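Local coordinates for Es1 family protein (Ehrlichia chaffeensis, PDB 3L3B) that is of unknown function but, as a DJ-1/PfpI family protein with an amidotransferase-like domain, is probably linked to isoprenoid biosynthesis, at residues 26-31 and 49-54; 45-50 and 110-115; 101-106 and 141-146; 160-165 and 183-188. All blocks are in the same frame, centred on the assembly; numbering follows the deposited sequence.

Interaction 1 (26-31 and 49-54)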
# COMPACT_ATOMS: atom_id res chain seq x y z
N SER B 26 -2.39 16.15 9.07
CA SER B 26 -1.92 16.26 7.68
C SER B 26 -2.99 15.85 6.70
O SER B 26 -3.67 14.85 6.92
CB SER B 26 -0.73 15.37 7.45
OG SER B 26 -0.24 15.57 6.15
N ALA B 27 -3.14 16.60 5.62
CA ALA B 27 -3.94 16.16 4.49
C ALA B 27 -3.05 15.30 3.58
O ALA B 27 -1.82 15.51 3.54
CB ALA B 27 -4.50 17.35 3.71
N VAL B 28 -3.63 14.31 2.91
CA VAL B 28 -2.91 13.48 1.94
C VAL B 28 -3.76 13.45 0.71
O VAL B 28 -4.95 13.11 0.81
CB VAL B 28 -2.67 12.03 2.46
CG1 VAL B 28 -1.98 11.12 1.36
CG2 VAL B 28 -1.87 12.08 3.77
N ILE B 29 -3.20 13.82 -0.45
CA ILE B 29 -3.95 13.84 -1.68
C ILE B 29 -3.56 12.63 -2.52
O ILE B 29 -2.40 12.37 -2.79
CB ILE B 29 -3.75 15.14 -2.47
CG1 ILE B 29 -4.35 16.31 -1.68
CG2 ILE B 29 -4.43 15.01 -3.82
CD1 ILE B 29 -4.02 17.73 -2.20
N LEU B 30 -4.59 11.92 -2.96
CA LEU B 30 -4.44 10.73 -3.74
C LEU B 30 -5.07 10.87 -5.13
O LEU B 30 -5.99 11.70 -5.37
CB LEU B 30 -5.14 9.60 -2.96
CG LEU B 30 -4.64 9.26 -1.56
CD1 LEU B 30 -5.48 8.12 -0.97
CD2 LEU B 30 -3.17 8.82 -1.65
N ALA B 31 -4.55 10.07 -6.05
CA ALA B 31 -4.94 10.17 -7.44
C ALA B 31 -5.46 8.86 -8.01
O ALA B 31 -5.58 8.78 -9.21
CB ALA B 31 -3.75 10.65 -8.31
N LEU B 49 2.22 5.59 7.19
CA LEU B 49 2.96 4.93 8.29
C LEU B 49 3.81 5.94 9.06
O LEU B 49 3.70 6.05 10.28
CB LEU B 49 3.82 3.79 7.75
CG LEU B 49 4.80 3.05 8.66
CD1 LEU B 49 4.04 2.29 9.69
CD2 LEU B 49 5.70 2.14 7.88
N GLU B 50 4.63 6.71 8.35
CA GLU B 50 5.48 7.73 8.97
C GLU B 50 4.74 8.92 9.58
O GLU B 50 5.16 9.44 10.60
CB GLU B 50 6.55 8.20 7.98
CG GLU B 50 7.49 7.04 7.63
CD GLU B 50 8.22 6.55 8.88
OE1 GLU B 50 7.92 5.43 9.35
OE2 GLU B 50 9.04 7.31 9.42
N LEU B 51 3.65 9.38 8.97
CA LEU B 51 2.80 10.35 9.67
C LEU B 51 2.35 9.76 10.99
O LEU B 51 2.48 10.40 12.03
CB LEU B 51 1.59 10.78 8.83
CG LEU B 51 1.92 11.67 7.62
CD1 LEU B 51 0.72 11.80 6.69
CD2 LEU B 51 2.41 13.09 8.09
N ASP B 52 1.84 8.53 10.96
CA ASP B 52 1.33 7.89 12.18
C ASP B 52 2.45 7.65 13.22
O ASP B 52 2.27 7.88 14.42
CB ASP B 52 0.54 6.62 11.86
CG ASP B 52 -0.29 6.16 13.06
OD1 ASP B 52 -1.17 6.90 13.49
OD2 ASP B 52 0.01 5.11 13.62
N ARG B 53 3.65 7.31 12.76
CA ARG B 53 4.78 7.11 13.65
C ARG B 53 5.09 8.37 14.44
O ARG B 53 5.59 8.30 15.55
CB ARG B 53 6.01 6.64 12.88
CG ARG B 53 7.21 6.23 13.76
CD ARG B 53 8.42 5.66 12.96
NE ARG B 53 9.13 6.73 12.23
CZ ARG B 53 9.87 7.68 12.79
NH1 ARG B 53 10.06 7.73 14.11
NH2 ARG B 53 10.44 8.62 12.03
N HIS B 54 4.77 9.53 13.84
CA HIS B 54 4.99 10.86 14.42
C HIS B 54 3.76 11.41 15.12
O HIS B 54 3.72 12.61 15.45
CB HIS B 54 5.35 11.83 13.29
CG HIS B 54 6.79 11.84 12.95
ND1 HIS B 54 7.29 11.33 11.78
CD2 HIS B 54 7.85 12.28 13.66
CE1 HIS B 54 8.60 11.48 11.77
NE2 HIS B 54 8.97 12.05 12.90
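The beta-alpha-beta unit of strand 24-29, helix 41-53 and strand 56-62 is closed in part by Leu51, which drops from the last turn of the helix onto Ser26 and Val28. Leu51 CD1 lies 3.9 Å from Val28 CG2, the side chains of Val28 and Leu51 sliding past each other in opposite directions, while Leu51 CD2 sits 3.9 Å from Ser26 CB. With its CG anti to the carbonyl carbon (chi1 -71°), Leu51 sends this branched end down toward the sheet. The buried hydroxyl of Ser26 is not left to the apolar leucine: OG donates to Ala27 O at 3.1 Å, approaching from 44° above the carbonyl plane. The helix end is held by its own groups. Arg53 grips Glu50 side-on, NE and NH2 both reaching OE2, with NE to Glu50 OE2 at 2.9 Å. His54, where the chain leaves helical geometry, sends ND1 and its backbone N to Glu50 O from opposite faces of that carbonyl. Ser26 is bonded through its backbone to Asn57 and Lys59 in the adjacent parallel strand. A helix laid on the sheet between neighbouring parallel strands 24-29 and 56-62 is the beta-alpha-beta crossover, Leu51 supplying part of its apolar interface.

Interaction 2 (45-50 and 110-115)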
# COMPACT_ATOMS: atom_id res chain seq x y z
N VAL B 45 1.27 4.30 1.32
CA VAL B 45 1.26 3.56 2.57
C VAL B 45 2.39 4.06 3.47
O VAL B 45 2.17 4.25 4.67
CB VAL B 45 1.36 2.03 2.36
CG1 VAL B 45 1.67 1.27 3.69
CG2 VAL B 45 0.06 1.53 1.74
N LEU B 46 3.58 4.29 2.90
CA LEU B 46 4.76 4.66 3.70
C LEU B 46 4.64 6.10 4.26
O LEU B 46 5.10 6.38 5.39
CB LEU B 46 6.05 4.42 2.92
CG LEU B 46 6.38 2.99 2.49
CD1 LEU B 46 7.59 2.98 1.56
CD2 LEU B 46 6.57 2.08 3.68
N VAL B 47 4.02 6.98 3.48
CA VAL B 47 3.66 8.33 3.94
C VAL B 47 2.70 8.22 5.16
O VAL B 47 2.91 8.87 6.17
CB VAL B 47 3.04 9.14 2.83
CG1 VAL B 47 2.18 10.32 3.40
CG2 VAL B 47 4.12 9.66 1.89
N MET B 48 1.67 7.40 5.06
CA MET B 48 0.71 7.24 6.17
C MET B 48 1.34 6.57 7.40
O MET B 48 1.03 6.97 8.52
CB MET B 48 -0.50 6.41 5.74
CG MET B 48 -1.31 7.05 4.65
SD MET B 48 -2.83 6.12 4.31
CE MET B 48 -2.16 4.70 3.49
N LEU B 49 2.22 5.59 7.19
CA LEU B 49 2.96 4.93 8.29
C LEU B 49 3.81 5.94 9.06
O LEU B 49 3.70 6.05 10.28
CB LEU B 49 3.82 3.79 7.75
CG LEU B 49 4.80 3.05 8.66
CD1 LEU B 49 4.04 2.29 9.69
CD2 LEU B 49 5.70 2.14 7.88
N GLU B 50 4.63 6.71 8.35
CA GLU B 50 5.48 7.73 8.97
C GLU B 50 4.74 8.92 9.58
O GLU B 50 5.16 9.44 10.60
CB GLU B 50 6.55 8.20 7.98
CG GLU B 50 7.49 7.04 7.63
CD GLU B 50 8.22 6.55 8.88
OE1 GLU B 50 7.92 5.43 9.35
OE2 GLU B 50 9.04 7.31 9.42
N MET B 110 -0.26 20.64 7.50
CA MET B 110 0.60 20.26 6.39
C MET B 110 -0.19 19.41 5.37
O MET B 110 -1.29 18.95 5.67
CB MET B 110 1.81 19.46 6.90
CG MET B 110 1.48 18.12 7.69
SD MET B 110 2.94 17.16 8.27
CE MET B 110 3.24 16.14 6.84
N LEU B 111 0.44 19.17 4.22
CA LEU B 111 -0.09 18.43 3.10
C LEU B 111 1.00 17.53 2.61
O LEU B 111 2.14 17.95 2.51
CB LEU B 111 -0.49 19.40 1.99
CG LEU B 111 -0.92 18.80 0.66
CD1 LEU B 111 -2.23 17.99 0.89
CD2 LEU B 111 -1.09 19.83 -0.40
N VAL B 112 0.67 16.25 2.33
CA VAL B 112 1.59 15.35 1.64
C VAL B 112 0.90 14.80 0.38
O VAL B 112 -0.30 14.47 0.40
CB VAL B 112 2.13 14.23 2.56
CG1 VAL B 112 3.25 13.46 1.85
CG2 VAL B 112 2.65 14.83 3.85
N ILE B 113 1.66 14.79 -0.72
CA ILE B 113 1.23 14.27 -1.98
C ILE B 113 2.15 13.11 -2.41
O ILE B 113 3.22 13.33 -2.97
CB ILE B 113 1.29 15.34 -3.07
CG1 ILE B 113 0.65 16.64 -2.56
CG2 ILE B 113 0.56 14.83 -4.29
CD1 ILE B 113 0.93 17.90 -3.41
N PRO B 114 1.71 11.86 -2.18
CA PRO B 114 2.48 10.74 -2.73
C PRO B 114 2.60 10.85 -4.24
O PRO B 114 1.85 11.58 -4.89
CB PRO B 114 1.63 9.53 -2.35
CG PRO B 114 0.84 9.96 -1.15
CD PRO B 114 0.61 11.43 -1.31
N GLY B 115 3.51 10.10 -4.86
CA GLY B 115 3.63 10.17 -6.29
C GLY B 115 2.74 9.13 -6.96
O GLY B 115 1.73 8.67 -6.40
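Val47 and Val112 meet tip to tip, one reaching out from helix 41-53 and the other from strand 110-113. The closest approach is Val47 CG1 to Val112 CG1 at 3.7 Å. Val47 CG2 also comes to 3.9 Å from Val112 CG1, so this one methyl is straddled by both branches of Val47. It is placed there by a chi1 of -171°, which sets Val112 CG1 anti to the backbone N. A looser touch follows beyond the strand end, where Val47 CG2 lies 4.5 Å from Pro114 CG; no hydrogen bond joins the two segments. In the next shell, Val112 is fixed by backbone bonds to Ala27 and Ile29 of the neighbouring strand. The turn after it has two further ties, as Gly115 N is hydrogen-bonded to Glu43 OE1 of helix 41-53 and Pro114 O to Ser160 OG. On its far side the helix faces another chain: Val45, pointing away from the strand, packs on Val45 of the second subunit, and Leu46 on Leu49 of that subunit. Helix 41-53 is thus sandwiched between sheet and dimer partner, and its valine seated on a central parallel strand is typical of the layered alpha/beta, flavodoxin-like fold of the DJ-1/PfpI family.

Interaction 3 (101-106 and 141-146)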
# COMPACT_ATOMS: atom_id res chain seq x y z
N GLU B 101 -12.92 18.68 -2.97
CA GLU B 101 -13.63 19.96 -2.97
C GLU B 101 -14.09 20.30 -1.53
O GLU B 101 -14.43 21.45 -1.26
CB GLU B 101 -14.82 19.92 -3.95
N GLN B 102 -14.10 19.29 -0.64
CA GLN B 102 -14.51 19.43 0.78
C GLN B 102 -13.37 19.82 1.76
O GLN B 102 -13.62 20.04 2.95
CB GLN B 102 -15.17 18.12 1.29
N ILE B 103 -12.14 19.92 1.29
CA ILE B 103 -11.00 20.18 2.17
C ILE B 103 -11.10 21.55 2.83
O ILE B 103 -11.38 22.54 2.17
CB ILE B 103 -9.65 20.07 1.41
CG1 ILE B 103 -8.47 20.13 2.37
CG2 ILE B 103 -9.50 21.14 0.35
CD1 ILE B 103 -7.25 19.32 1.83
N ARG B 104 -10.88 21.57 4.14
CA ARG B 104 -10.84 22.79 4.94
C ARG B 104 -9.39 22.91 5.44
O ARG B 104 -8.98 22.21 6.37
CB ARG B 104 -11.89 22.71 6.09
N VAL B 105 -8.62 23.78 4.80
CA VAL B 105 -7.17 23.79 4.97
C VAL B 105 -6.76 24.22 6.38
O VAL B 105 -5.77 23.72 6.93
CB VAL B 105 -6.50 24.66 3.87
CG1 VAL B 105 -4.99 24.90 4.14
CG2 VAL B 105 -6.74 24.00 2.50
N GLU B 106 -7.59 25.09 6.99
CA GLU B 106 -7.41 25.51 8.38
C GLU B 106 -7.42 24.33 9.38
O GLU B 106 -6.86 24.43 10.46
CB GLU B 106 -8.48 26.55 8.78
N LYS B 141 -4.85 22.37 -7.86
CA LYS B 141 -4.05 23.60 -7.82
C LYS B 141 -4.50 24.46 -6.66
O LYS B 141 -3.67 24.97 -5.91
CB LYS B 141 -4.17 24.39 -9.13
CG LYS B 141 -3.33 25.65 -9.20
CD LYS B 141 -3.36 26.25 -10.60
CE LYS B 141 -2.30 27.36 -10.70
NZ LYS B 141 -2.29 28.11 -11.97
N ASN B 142 -5.82 24.65 -6.53
CA ASN B 142 -6.36 25.55 -5.50
C ASN B 142 -6.07 25.06 -4.10
O ASN B 142 -5.74 25.83 -3.22
CB ASN B 142 -7.87 25.76 -5.63
CG ASN B 142 -8.23 26.71 -6.74
OD1 ASN B 142 -7.36 27.33 -7.36
ND2 ASN B 142 -9.53 26.82 -7.03
N ALA B 143 -6.20 23.76 -3.92
CA ALA B 143 -5.89 23.12 -2.65
C ALA B 143 -4.44 23.30 -2.26
O ALA B 143 -4.16 23.72 -1.14
CB ALA B 143 -6.24 21.63 -2.69
N VAL B 144 -3.52 22.99 -3.17
CA VAL B 144 -2.10 23.13 -2.88
C VAL B 144 -1.73 24.62 -2.70
O VAL B 144 -1.01 24.92 -1.80
CB VAL B 144 -1.20 22.49 -3.95
CG1 VAL B 144 0.23 22.67 -3.58
CG2 VAL B 144 -1.49 20.94 -4.15
N ARG B 145 -2.26 25.53 -3.54
CA ARG B 145 -2.04 26.97 -3.33
C ARG B 145 -2.58 27.44 -1.97
O ARG B 145 -2.00 28.33 -1.36
CB ARG B 145 -2.69 27.80 -4.46
CG ARG B 145 -2.07 27.59 -5.84
CD ARG B 145 -0.91 28.53 -6.01
NE ARG B 145 -0.36 28.63 -7.36
CZ ARG B 145 -0.51 29.67 -8.17
NH1 ARG B 145 0.10 29.65 -9.36
NH2 ARG B 145 -1.25 30.72 -7.81
N GLU B 146 -3.70 26.86 -1.48
CA GLU B 146 -4.22 27.27 -0.18
C GLU B 146 -3.26 26.89 0.93
O GLU B 146 -3.02 27.67 1.85
CB GLU B 146 -5.62 26.73 0.11
CG GLU B 146 -6.73 27.54 -0.52
CD GLU B 146 -8.09 27.12 -0.03
OE1 GLU B 146 -8.50 27.59 1.04
OE2 GLU B 146 -8.74 26.29 -0.70
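No flat group mediates the meeting of Val105 with Glu146; the guanidinium of Arg145 instead belongs to another side of helix 138-149. One of its faces carries Lys141 CE, 3.5 Å above the plane and offset toward the rim, and Arg145 NE is hydrogen-bonded to Leu167 O of helix 160-168. Across the contact itself, only aliphatic carbon and backbone are engaged. Val105 CG2 comes to 3.8 Å from Glu146 CB, the two side chains crossing obliquely. Val105 CG1 lies 4.1 Å from Glu146 O and so rests on the helix backbone. Glu146 has CG anti to the carbonyl carbon (chi1 -82°) and runs on extended, carrying its carboxylate beyond CB, the side-chain atom that meets Val105. One helical turn back, Ile103 CG2 touches Ala143 CB at 4.5 Å, a marginal contact. Ile103 and Val105 both also pack on Phe147, which extends this apolar patch along the helix. The backbone of the loop has its own tie, since Val105 O is hydrogen-bonded to Lys152 NZ. Glu101, Gln102, Arg104 and Glu106 are modelled only to CB, consistent with mobility. With no hydrogen bond or salt bridge among the modelled atoms of the two segments, the chemistry suggests that shape and apolar burial, not directional bonding, seat the loop on the helix, while the exposed Glu146 contributes its aliphatic base.

Interaction 4 (160-165 and 183-188)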
# COMPACT_ATOMS: atom_id res chain seq x y z
N SER B 160 5.53 13.95 -8.03
CA SER B 160 4.71 15.03 -7.46
C SER B 160 5.47 16.37 -7.28
O SER B 160 4.84 17.42 -7.45
CB SER B 160 4.08 14.60 -6.13
OG SER B 160 3.12 13.55 -6.41
N PRO B 161 6.79 16.33 -7.01
CA PRO B 161 7.50 17.60 -6.86
C PRO B 161 7.44 18.46 -8.12
O PRO B 161 7.38 19.68 -8.00
CB PRO B 161 8.93 17.18 -6.51
CG PRO B 161 8.78 15.91 -5.79
CD PRO B 161 7.58 15.20 -6.46
N ALA B 162 7.46 17.81 -9.30
CA ALA B 162 7.39 18.49 -10.59
C ALA B 162 6.06 19.18 -10.75
O ALA B 162 5.99 20.34 -11.20
CB ALA B 162 7.64 17.46 -11.78
N VAL B 163 4.99 18.50 -10.36
CA VAL B 163 3.68 19.07 -10.42
C VAL B 163 3.51 20.26 -9.47
O VAL B 163 2.86 21.26 -9.83
CB VAL B 163 2.58 18.07 -10.15
CG1 VAL B 163 1.17 18.74 -10.37
CG2 VAL B 163 2.76 16.83 -11.07
N VAL B 164 4.11 20.15 -8.27
CA VAL B 164 4.08 21.23 -7.30
C VAL B 164 4.84 22.44 -7.83
O VAL B 164 4.35 23.56 -7.70
CB VAL B 164 4.64 20.80 -5.91
CG1 VAL B 164 4.77 22.05 -4.96
CG2 VAL B 164 3.78 19.71 -5.29
N VAL B 165 6.02 22.22 -8.41
CA VAL B 165 6.80 23.31 -8.99
C VAL B 165 5.94 24.06 -10.01
O VAL B 165 5.82 25.28 -9.94
CB VAL B 165 8.16 22.82 -9.57
CG1 VAL B 165 8.81 23.83 -10.45
CG2 VAL B 165 9.09 22.38 -8.40
N ASN B 183 17.04 15.77 -17.97
CA ASN B 183 16.26 16.48 -19.00
C ASN B 183 15.94 17.95 -18.67
O ASN B 183 15.46 18.68 -19.54
CB ASN B 183 14.96 15.71 -19.27
CG ASN B 183 15.22 14.27 -19.74
OD1 ASN B 183 14.82 13.33 -19.09
ND2 ASN B 183 15.91 14.12 -20.85
N GLY B 184 16.19 18.37 -17.43
CA GLY B 184 15.95 19.78 -17.02
C GLY B 184 14.46 20.08 -16.85
O GLY B 184 14.03 21.21 -17.10
N LEU B 185 13.70 19.08 -16.41
CA LEU B 185 12.26 19.22 -16.20
C LEU B 185 11.91 20.31 -15.16
O LEU B 185 11.05 21.14 -15.41
CB LEU B 185 11.63 17.90 -15.79
CG LEU B 185 10.13 17.86 -15.55
CD1 LEU B 185 9.37 18.40 -16.76
CD2 LEU B 185 9.68 16.44 -15.18
N ILE B 186 12.58 20.29 -14.01
CA ILE B 186 12.21 21.18 -12.91
C ILE B 186 12.54 22.62 -13.36
O ILE B 186 11.72 23.51 -13.21
CB ILE B 186 12.91 20.79 -11.56
CG1 ILE B 186 12.46 19.41 -11.05
CG2 ILE B 186 12.73 21.89 -10.49
CD1 ILE B 186 10.94 19.19 -10.87
N ASP B 187 13.71 22.81 -13.95
CA ASP B 187 14.09 24.12 -14.48
C ASP B 187 13.02 24.63 -15.47
O ASP B 187 12.54 25.76 -15.34
CB ASP B 187 15.50 24.08 -15.10
CG ASP B 187 15.88 25.38 -15.79
OD1 ASP B 187 15.69 25.45 -17.03
OD2 ASP B 187 16.34 26.33 -15.11
N LYS B 188 12.64 23.79 -16.43
CA LYS B 188 11.59 24.14 -17.40
C LYS B 188 10.23 24.43 -16.74
O LYS B 188 9.46 25.24 -17.23
CB LYS B 188 11.41 23.00 -18.42
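Ile186 is pressed onto Ala162 at the tight part of this helix-to-helix contact, where the CA atoms of Ala162 and Ile186 are 6.0 Å apart. Ile186 CD1 reaches past the alanine methyl and lies 3.6 Å from Ala162 CA. The distance from Ile186 CD1 to Ala162 CB is 3.8 Å, so the end of the isoleucine covers both atoms. A bent chain makes this possible: CG1 is anti to the carbonyl carbon, and chi2 of -54° folds CD1 back instead of extending it. The small alanine probably allows the two backbones to come this near.

Away from that point the packing slackens. Leu185 CD2 touches Ala162 CB at 4.1 Å, and little of Leu185 is buried by helix 160-168. Farther along, Val165 CG2 stands 4.2 Å from Ile186 CG2, and the other valine branch, Val165 CG1, lies 4.0 Å from Ile186 O. The solvent side belongs to helix 185-189: Asp187 points away from helix 160-168 and is exposed, and Leu185 is itself partly exposed. The start of this short helix is held separately, as Asp181 accepts from Leu185 N through OD2 and from Ile186 N through OD1, while Gly184 occupies the N-cap position with a phi of 74°.

Among its neighbours, the contact is bordered by strand 175-176, whose Val176 touches Pro161, Val165 and Ile186. On its inner side, Pro161 and Val164 pack on Ala156, placing helix 160-168 between strand 154-157 of the main sheet and the outlying helix 185-189.

Interactions 1 and 2 lie side by side, centres about 4 Å apart: both use helix 41-53, over the neighbouring strands 24-29 and 110-113. Interaction 3, about 17 Å from interaction 2 between centres, joins the loop before strand 110-113 to helix 138-149; Val144 there packs on Leu111 and Ile113. Interaction 4 centres about 19 Å from interaction 2, yet the packing of Ile113 on Val164 connects them. Along the chain, interactions 2 and 3 alternate their segments, whereas interaction 4 follows all the others. The first two face the second subunit and the last two do not, so the central sheet separates the dimer-facing helix 41-53 from helices 138-149 and 160-168.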